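Local structure of bacilliredoxin BrxA (Bacillus subtilis, 3FHK) at residues 21-26 with 49-54. The protein reverses S-bacillithiolation as a dithiol bacilliredoxin, removing bacillithiol from mixed disulfides on proteins such as OhrR and MetE, and has disulfide isomerase activity. The protein carries 2 engineered substitutions. Sequence-based numbering, arbitrary orientation.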
loop_
_atom_site.group_PDB
_atom_site.type_symbol
_atom_site.label_atom_id
_atom_site.label_comp_id
_atom_site.label_asym_id
_atom_site.label_seq_id
_atom_site.Cartn_x
_atom_site.Cartn_y
_atom_site.Cartn_z
ATOM N N ARG A 21 18.054 12.285 12.160
ATOM C CA ARG A 21 18.228 13.491 12.956
ATOM C C ARG A 21 18.532 13.175 14.417
ATOM O O ARG A 21 19.264 13.913 15.077
ATOM C CB ARG A 21 17.003 14.391 12.847
ATOM C CG ARG A 21 16.960 15.225 11.587
ATOM C CD ARG A 21 15.739 16.130 11.628
ATOM N NE ARG A 21 15.597 16.935 10.420
ATOM C CZ ARG A 21 14.425 17.297 9.903
ATOM N NH1 ARG A 21 13.294 16.908 10.480
ATOM N NH2 ARG A 21 14.382 18.031 8.798
ATOM N N GLU A 22 17.987 12.071 14.916
ATOM C CA GLU A 22 18.296 11.654 16.276
ATOM C C GLU A 22 19.810 11.628 16.523
ATOM O O GLU A 22 20.272 12.080 17.570
ATOM C CB GLU A 22 17.659 10.303 16.607
ATOM C CG GLU A 22 18.029 9.784 17.989
ATOM C CD GLU A 22 17.054 8.743 18.513
ATOM O OE1 GLU A 22 16.100 8.407 17.778
ATOM O OE2 GLU A 22 17.239 8.267 19.659
ATOM N N LEU A 23 20.576 11.118 15.553
ATOM C CA LEU A 23 22.036 11.121 15.642
ATOM C C LEU A 23 22.667 12.420 15.146
ATOM O O LEU A 23 23.572 12.958 15.792
ATOM C CB LEU A 23 22.638 9.935 14.868
ATOM C CG LEU A 23 22.289 8.548 15.412
ATOM C CD1 LEU A 23 22.799 7.448 14.492
ATOM C CD2 LEU A 23 22.842 8.376 16.828
ATOM N N THR A 24 22.196 12.921 14.004
ATOM C CA THR A 24 22.868 14.043 13.347
ATOM C C THR A 24 22.665 15.330 14.123
ATOM O O THR A 24 23.561 16.176 14.185
ATOM C CB THR A 24 22.445 14.217 11.862
ATOM O OG1 THR A 24 21.028 14.389 11.765
ATOM C CG2 THR A 24 22.843 12.976 11.052
ATOM N N GLY A 25 21.492 15.462 14.734
ATOM C CA GLY A 25 21.219 16.593 15.593
ATOM C C GLY A 25 22.051 16.533 16.855
ATOM O O GLY A 25 22.066 17.469 17.637
ATOM N N ALA A 26 22.731 15.412 17.062
ATOM C CA ALA A 26 23.612 15.273 18.212
ATOM C C ALA A 26 25.087 15.360 17.795
ATOM O O ALA A 26 25.980 14.959 18.539
ATOM C CB ALA A 26 23.335 13.971 18.933
ATOM N N LEU A 49 33.865 7.520 17.091
ATOM C CA LEU A 49 32.742 6.624 17.325
ATOM C C LEU A 49 31.920 6.545 16.052
ATOM O O LEU A 49 31.405 7.548 15.565
ATOM C CB LEU A 49 31.862 7.097 18.485
ATOM C CG LEU A 49 30.660 6.180 18.725
ATOM C CD1 LEU A 49 31.151 4.806 19.116
ATOM C CD2 LEU A 49 29.694 6.742 19.791
ATOM N N VAL A 50 31.831 5.345 15.506
ATOM C CA VAL A 50 31.016 5.092 14.341
ATOM C C VAL A 50 29.776 4.375 14.841
ATOM O O VAL A 50 29.860 3.398 15.600
ATOM C CB VAL A 50 31.764 4.200 13.313
ATOM C CG1 VAL A 50 30.850 3.822 12.148
ATOM C CG2 VAL A 50 33.047 4.905 12.806
ATOM N N VAL A 51 28.617 4.873 14.444
ATOM C CA VAL A 51 27.378 4.179 14.749
ATOM C C VAL A 51 26.775 3.662 13.460
ATOM O O VAL A 51 26.526 4.419 12.519
ATOM C CB VAL A 51 26.362 5.083 15.462
ATOM C CG1 VAL A 51 25.038 4.337 15.664
ATOM C CG2 VAL A 51 26.931 5.560 16.791
ATOM N N VAL A 52 26.580 2.356 13.407
ATOM C CA VAL A 52 25.847 1.772 12.304
ATOM C C VAL A 52 24.379 1.750 12.674
ATOM O O VAL A 52 23.931 0.926 13.483
ATOM C CB VAL A 52 26.339 0.371 11.979
ATOM C CG1 VAL A 52 25.456 -0.242 10.903
ATOM C CG2 VAL A 52 27.779 0.445 11.521
ATOM N N ASN A 53 23.646 2.684 12.080
ATOM C CA ASN A 53 22.265 2.935 12.437
ATOM C C ASN A 53 21.350 1.915 11.767
ATOM O O ASN A 53 21.794 1.163 10.899
ATOM C CB ASN A 53 21.891 4.368 12.047
ATOM C CG ASN A 53 20.721 4.909 12.850
ATOM O OD1 ASN A 53 20.188 4.234 13.734
ATOM N ND2 ASN A 53 20.308 6.132 12.536
ATOM N N SER A 54 20.085 1.884 12.184
ATOM C CA SER A 54 19.126 0.890 11.702
ATOM C C SER A 54 17.701 1.306 12.074
ATOM O O SER A 54 17.503 2.082 13.000
ATOM C CB SER A 54 19.443 -0.484 12.308
ATOM O OG SER A 54 18.331 -1.371 12.215
#
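Val51 is the first residue of 49-54 to meet Leu23, which is carried by helix 2-24. Methyl meets methyl here, Val51 CG1 to Leu23 CD1, at 4.0 Å. The leucine reaches down with CD1 extended away from its own backbone (chi2 174°), which makes that one methyl the bearer of the whole contact. Thr83 of the adjacent parallel strand and Arg64 and Thr68 of helix 57-73 pack around the same leucine.

Val52 points away from the helix, towards Ser109 of the neighbouring antiparallel strand, as the alternation of a strand requires. Asn53 then turns back to the Leu23 side. Its CG stands anti to the backbone N (chi1 -157°), and the flat amide lies beneath the leucine: CD1 sits over one amide face, almost straight above ND2 at 3.4 Å. Leu23 CD1 is 3.7 Å from Asn53 CG and 4.0 Å from Asn53 CB. The approach is from above the plane, and the polar ends of the amide find partners elsewhere. ND2 bonds to the carbonyl oxygen of Met19, in the same helix as Leu23; OD1 accepts from Arg64 NH1, and more weakly from Ser54 N (2.8 Å to Asn53 OD1, 146° at the hydrogen).

Ser54 leaves the strand, and its OG bonds to the backbone N of Cys56, a nucleophile and the first residue of the CXC motif that runs into the start of helix 57-73, as expected in a thioredoxin-like fold. Arg64 also pairs through NE with Glu22 OE1. Across the two segments the touch is purely van der Waals, yet the buried amide is held at both ends, joining helix 2-24 to the strand that leads into the redox site.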